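PDB 1M5S: formylmethanofuran--tetrahydromethanopterin formyltransferase from Methanosarcina barkeri, which catalyses the reversible transfer of a formyl group from formylmethanofuran to tetrahydromethanopterin, a step in making methane from carbon dioxide. Local coordinates for residues Val47-Ala60 / Arg69-Tyr81. Residues are numbered along the deposited sequence; the frame is centred on the assembly and turned at random.
Sequences VIMCPAEAGIERLA and RPGVYVQICTFKY
The Arg-58 side chain runs alongside that of Tyr-73, in the same direction, on one face of an antiparallel beta hairpin. Tyr-73 CE2 sits over one face of the guanidinium, 3.3 Å from Arg-58 NH2. The two planes are 39° apart, so this is no parallel stack. Ala-60 CB also touches the ring, 3.6 Å from Tyr-73 CE2. The register slips by one between Ile-56 and Arg-58, a beta bulge that sets Glu-57 and Arg-58 opposite Tyr-73. There Glu-57 N and Arg-58 O both bond to the backbone of Tyr-73. The bulge turns Glu-57 toward strand 71-78. With CG anti to the backbone N (chi1 177°), the extended chain brings Glu-57 OE1 to 2.9 Å from Gln-75 NE2. The amide donates within its own plane but meets the oxygen from above the carboxylate plane. Glu-57 OE2 is held by Arg-22 and Gly-192, and Arg-58 pairs with Glu-64. On the other face Ile-56 CG2 presses tightly on Val-72 CG1, at 3.5 Å. At the far end Val-47 CG2 lies over the face of the Phe-79 ring, 4.1 Å from its centroid. Val-47 N donates to Glu-53 OE2 (3.0 Å), tying the preceding loop to the strand; Glu-53 OE1 bonds to Asn-250 ND2. Helix 30-41 covers the Ile-56 and Val-72 face. Strand 71-78 lies between strands 53-60 and 12-26, pairing with both.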
loop_
_atom_site.group_PDB
_atom_site.type_symbol
_atom_site.label_atom_id
_atom_site.label_comp_id
_atom_site.label_asym_id
_atom_site.label_seq_id
_atom_site.Cartn_x
_atom_site.Cartn_y
_atom_site.Cartn_z
ATOM N N VAL A 47 0.739 -26.553 7.092
ATOM C CA VAL A 47 -0.280 -27.623 7.047
ATOM C C VAL A 47 -0.277 -28.471 8.319
ATOM O O VAL A 47 -1.100 -29.371 8.493
ATOM C CB VAL A 47 -0.073 -28.592 5.841
ATOM C CG1 VAL A 47 -0.504 -27.931 4.549
ATOM C CG2 VAL A 47 1.381 -29.025 5.748
ATOM N N ILE A 48 0.637 -28.147 9.223
ATOM C CA ILE A 48 0.822 -28.914 10.433
ATOM C C ILE A 48 -0.113 -28.383 11.551
ATOM O O ILE A 48 -0.148 -28.933 12.659
ATOM C CB ILE A 48 2.339 -28.896 10.820
ATOM C CG1 ILE A 48 2.906 -30.316 10.743
ATOM C CG2 ILE A 48 2.561 -28.257 12.191
ATOM C CD1 ILE A 48 3.875 -30.540 9.597
ATOM N N MET A 49 -0.961 -27.413 11.190
ATOM C CA MET A 49 -2.003 -26.872 12.075
ATOM C C MET A 49 -2.941 -25.841 11.413
ATOM O O MET A 49 -3.859 -25.310 12.056
ATOM C CB MET A 49 -1.370 -26.244 13.315
ATOM C CG MET A 49 -1.524 -27.053 14.584
ATOM S SD MET A 49 -1.458 -26.013 16.044
ATOM C CE MET A 49 -3.239 -25.903 16.457
ATOM N N CYS A 50 -2.637 -25.487 10.164
ATOM C CA CYS A 50 -3.510 -24.657 9.336
ATOM C C CYS A 50 -4.193 -25.550 8.302
ATOM O O CYS A 50 -3.661 -26.613 7.956
ATOM C CB CYS A 50 -2.698 -23.576 8.613
ATOM S SG CYS A 50 -2.161 -22.180 9.646
ATOM N N PRO A 51 -5.370 -25.128 7.802
ATOM C CA PRO A 51 -6.067 -25.879 6.740
ATOM C C PRO A 51 -5.194 -26.170 5.512
ATOM O O PRO A 51 -5.374 -27.189 4.838
ATOM C CB PRO A 51 -7.265 -24.993 6.394
ATOM C CG PRO A 51 -7.551 -24.249 7.671
ATOM C CD PRO A 51 -6.196 -24.011 8.308
ATOM N N ALA A 52 -4.260 -25.273 5.207
ATOM C CA ALA A 52 -3.346 -25.470 4.085
ATOM C C ALA A 52 -2.072 -24.656 4.258
ATOM O O ALA A 52 -1.875 -23.989 5.278
ATOM C CB ALA A 52 -4.029 -25.092 2.770
ATOM N N GLU A 53 -1.163 -24.819 3.302
ATOM C CA GLU A 53 -0.023 -23.926 3.157
ATOM C C GLU A 53 -0.194 -23.183 1.845
ATOM O O GLU A 53 -0.239 -23.798 0.781
ATOM C CB GLU A 53 1.283 -24.721 3.130
ATOM C CG GLU A 53 2.017 -24.761 4.455
ATOM C CD GLU A 53 3.125 -25.811 4.486
ATOM O OE1 GLU A 53 3.847 -25.956 3.475
ATOM O OE2 GLU A 53 3.261 -26.497 5.523
ATOM N N ALA A 54 -0.286 -21.860 1.914
ATOM C CA ALA A 54 -0.633 -21.083 0.736
ATOM C C ALA A 54 0.067 -19.729 0.716
ATOM O O ALA A 54 0.520 -19.222 1.744
ATOM C CB ALA A 54 -2.147 -20.901 0.670
ATOM N N GLY A 55 0.149 -19.144 -0.469
ATOM C CA GLY A 55 0.735 -17.826 -0.581
ATOM C C GLY A 55 0.792 -17.336 -2.008
ATOM O O GLY A 55 0.504 -18.068 -2.965
ATOM N N ILE A 56 1.194 -16.081 -2.149
ATOM C CA ILE A 56 1.318 -15.471 -3.456
ATOM C C ILE A 56 2.678 -15.829 -4.045
ATOM O O ILE A 56 3.702 -15.734 -3.378
ATOM C CB ILE A 56 1.145 -13.942 -3.349
ATOM C CG1 ILE A 56 -0.316 -13.618 -3.029
ATOM C CG2 ILE A 56 1.587 -13.257 -4.650
ATOM C CD1 ILE A 56 -0.511 -12.256 -2.456
ATOM N N GLU A 57 2.655 -16.330 -5.274
ATOM C CA GLU A 57 3.861 -16.757 -5.974
ATOM C C GLU A 57 4.499 -15.546 -6.646
ATOM O O GLU A 57 5.692 -15.281 -6.494
ATOM C CB GLU A 57 3.489 -17.826 -7.014
ATOM C CG GLU A 57 4.644 -18.320 -7.870
ATOM C CD GLU A 57 4.198 -19.190 -9.014
ATOM O OE1 GLU A 57 3.358 -20.081 -8.789
ATOM O OE2 GLU A 57 4.676 -18.968 -10.146
ATOM N N ARG A 58 3.684 -14.824 -7.399
ATOM C CA ARG A 58 4.114 -13.617 -8.115
ATOM C C ARG A 58 2.931 -12.984 -8.848
ATOM O O ARG A 58 1.911 -13.643 -9.104
ATOM C CB ARG A 58 5.190 -13.973 -9.143
ATOM C CG ARG A 58 4.668 -14.866 -10.272
ATOM C CD ARG A 58 5.224 -14.482 -11.645
ATOM N NE ARG A 58 4.901 -15.462 -12.693
ATOM C CZ ARG A 58 4.441 -15.135 -13.909
ATOM N NH1 ARG A 58 4.242 -13.854 -14.249
ATOM N NH2 ARG A 58 4.147 -16.027 -14.865
ATOM N N LEU A 59 3.036 -11.683 -9.084
ATOM C CA LEU A 59 2.036 -10.943 -9.838
ATOM C C LEU A 59 2.043 -11.368 -11.299
ATOM O O LEU A 59 3.095 -11.666 -11.854
ATOM C CB LEU A 59 2.331 -9.447 -9.733
ATOM C CG LEU A 59 1.809 -8.640 -8.544
ATOM C CD1 LEU A 59 1.697 -9.493 -7.309
ATOM C CD2 LEU A 59 2.743 -7.466 -8.309
ATOM N N ALA A 60 0.860 -11.388 -11.908
ATOM C CA ALA A 60 0.722 -11.672 -13.329
ATOM C C ALA A 60 0.479 -10.393 -14.117
ATOM O O ALA A 60 -0.417 -9.614 -13.789
ATOM C CB ALA A 60 -0.415 -12.633 -13.554
ATOM N N ARG A 69 -5.864 -9.259 -18.315
ATOM C CA ARG A 69 -6.132 -8.436 -17.123
ATOM C C ARG A 69 -5.039 -8.656 -16.079
ATOM O O ARG A 69 -4.340 -9.680 -16.095
ATOM C CB ARG A 69 -7.462 -8.842 -16.483
ATOM C CG ARG A 69 -8.685 -8.399 -17.286
ATOM C CD ARG A 69 -9.960 -8.332 -16.441
ATOM N NE ARG A 69 -10.210 -9.561 -15.670
ATOM C CZ ARG A 69 -11.139 -9.666 -14.708
ATOM N NH1 ARG A 69 -11.916 -8.625 -14.380
ATOM N NH2 ARG A 69 -11.369 -10.786 -14.007
ATOM N N PRO A 70 -4.820 -7.682 -15.195
ATOM C CA PRO A 70 -3.834 -7.946 -14.134
ATOM C C PRO A 70 -4.232 -9.150 -13.278
ATOM O O PRO A 70 -5.420 -9.373 -13.034
ATOM C CB PRO A 70 -3.856 -6.656 -13.327
ATOM C CG PRO A 70 -5.306 -6.207 -13.486
ATOM C CD PRO A 70 -5.502 -6.398 -14.968
ATOM N N GLY A 71 -3.255 -9.943 -12.840
ATOM C CA GLY A 71 -3.572 -11.072 -11.977
ATOM C C GLY A 71 -2.503 -11.424 -10.955
ATOM O O GLY A 71 -1.501 -10.724 -10.820
ATOM N N VAL A 72 -2.786 -12.447 -10.151
ATOM C CA VAL A 72 -1.855 -12.947 -9.137
ATOM C C VAL A 72 -1.887 -14.477 -9.177
ATOM O O VAL A 72 -2.962 -15.080 -9.124
ATOM C CB VAL A 72 -2.250 -12.498 -7.699
ATOM C CG1 VAL A 72 -1.210 -12.974 -6.703
ATOM C CG2 VAL A 72 -2.390 -10.987 -7.624
ATOM N N TYR A 73 -0.715 -15.089 -9.332
ATOM C CA TYR A 73 -0.566 -16.534 -9.171
ATOM C C TYR A 73 -0.442 -16.881 -7.698
ATOM O O TYR A 73 0.332 -16.256 -6.967
ATOM C CB TYR A 73 0.678 -17.042 -9.901
ATOM C CG TYR A 73 0.571 -16.996 -11.404
ATOM C CD1 TYR A 73 -0.093 -17.999 -12.107
ATOM C CD2 TYR A 73 1.172 -15.969 -12.129
ATOM C CE1 TYR A 73 -0.142 -17.983 -13.496
ATOM C CE2 TYR A 73 1.120 -15.937 -13.514
ATOM C CZ TYR A 73 0.467 -16.948 -14.194
ATOM O OH TYR A 73 0.453 -16.929 -15.571
ATOM N N VAL A 74 -1.279 -17.808 -7.245
ATOM C CA VAL A 74 -1.160 -18.340 -5.895
ATOM C C VAL A 74 -0.892 -19.846 -5.948
ATOM O O VAL A 74 -1.039 -20.476 -6.999
ATOM C CB VAL A 74 -2.431 -18.056 -5.046
ATOM C CG1 VAL A 74 -2.591 -16.550 -4.833
ATOM C CG2 VAL A 74 -3.665 -18.639 -5.713
ATOM N N GLN A 75 -0.280 -20.349 -4.883
ATOM C CA GLN A 75 -0.089 -21.776 -4.709
ATOM C C GLN A 75 -0.783 -22.167 -3.423
ATOM O O GLN A 75 -0.725 -21.434 -2.439
ATOM C CB GLN A 75 1.400 -22.122 -4.629
ATOM C CG GLN A 75 2.138 -22.003 -5.948
ATOM C CD GLN A 75 3.607 -22.378 -5.841
ATOM O OE1 GLN A 75 4.034 -23.003 -4.872
ATOM N NE2 GLN A 75 4.382 -22.016 -6.860
ATOM N N ILE A 76 -1.624 -23.188 -3.513
ATOM C CA ILE A 76 -2.243 -23.761 -2.334
ATOM C C ILE A 76 -1.716 -25.186 -2.214
ATOM O O ILE A 76 -1.608 -25.897 -3.212
ATOM C CB ILE A 76 -3.779 -23.749 -2.451
ATOM C CG1 ILE A 76 -4.278 -22.296 -2.526
ATOM C CG2 ILE A 76 -4.406 -24.446 -1.254
ATOM C CD1 ILE A 76 -5.676 -22.130 -3.123
ATOM N N CYS A 77 -1.189 -25.497 -1.034
ATOM C CA CYS A 77 -0.384 -26.696 -0.818
ATOM C C CYS A 77 -0.997 -27.537 0.290
ATOM O O CYS A 77 -1.490 -27.006 1.294
ATOM C CB CYS A 77 1.047 -26.322 -0.409
ATOM S SG CYS A 77 1.912 -25.162 -1.500
ATOM N N THR A 78 -0.838 -28.850 0.170
ATOM C CA THR A 78 -1.351 -29.756 1.184
ATOM C C THR A 78 -0.736 -31.153 0.986
ATOM O O THR A 78 -0.189 -31.454 -0.085
ATOM C CB THR A 78 -2.901 -29.780 1.113
ATOM O OG1 THR A 78 -3.448 -30.060 2.406
ATOM C CG2 THR A 78 -3.370 -30.797 0.110
ATOM N N PHE A 79 -0.690 -31.947 2.053
ATOM C CA PHE A 79 -0.022 -33.247 1.984
ATOM C C PHE A 79 -0.707 -34.240 1.052
ATOM O O PHE A 79 -0.069 -34.777 0.151
ATOM C CB PHE A 79 0.140 -33.851 3.382
ATOM C CG PHE A 79 1.352 -33.348 4.114
ATOM C CD1 PHE A 79 2.527 -33.062 3.418
ATOM C CD2 PHE A 79 1.305 -33.097 5.484
ATOM C CE1 PHE A 79 3.639 -32.524 4.070
ATOM C CE2 PHE A 79 2.411 -32.561 6.152
ATOM C CZ PHE A 79 3.581 -32.272 5.440
ATOM N N LYS A 80 -2.021 -34.393 1.199
ATOM C CA LYS A 80 -2.786 -35.313 0.360
ATOM C C LYS A 80 -3.605 -34.597 -0.721
ATOM O O LYS A 80 -4.212 -33.565 -0.454
ATOM C CB LYS A 80 -3.708 -36.159 1.237
ATOM C CG LYS A 80 -3.062 -37.439 1.741
ATOM C CD LYS A 80 -2.976 -37.479 3.259
ATOM C CE LYS A 80 -2.228 -38.723 3.720
ATOM N NZ LYS A 80 -0.912 -38.865 3.022
ATOM N N TYR A 81 -3.666 -35.188 -1.918
ATOM C CA TYR A 81 -4.441 -34.651 -3.045
ATOM C C TYR A 81 -5.932 -34.443 -2.749
ATOM O O TYR A 81 -6.581 -33.612 -3.385
ATOM C CB TYR A 81 -4.322 -35.571 -4.262
ATOM C CG TYR A 81 -3.190 -35.253 -5.218
ATOM C CD1 TYR A 81 -2.752 -33.944 -5.418
ATOM C CD2 TYR A 81 -2.595 -36.267 -5.967
ATOM C CE1 TYR A 81 -1.742 -33.654 -6.353
ATOM C CE2 TYR A 81 -1.590 -35.994 -6.895
ATOM C CZ TYR A 81 -1.168 -34.690 -7.084
ATOM O OH TYR A 81 -0.182 -34.434 -8.014
#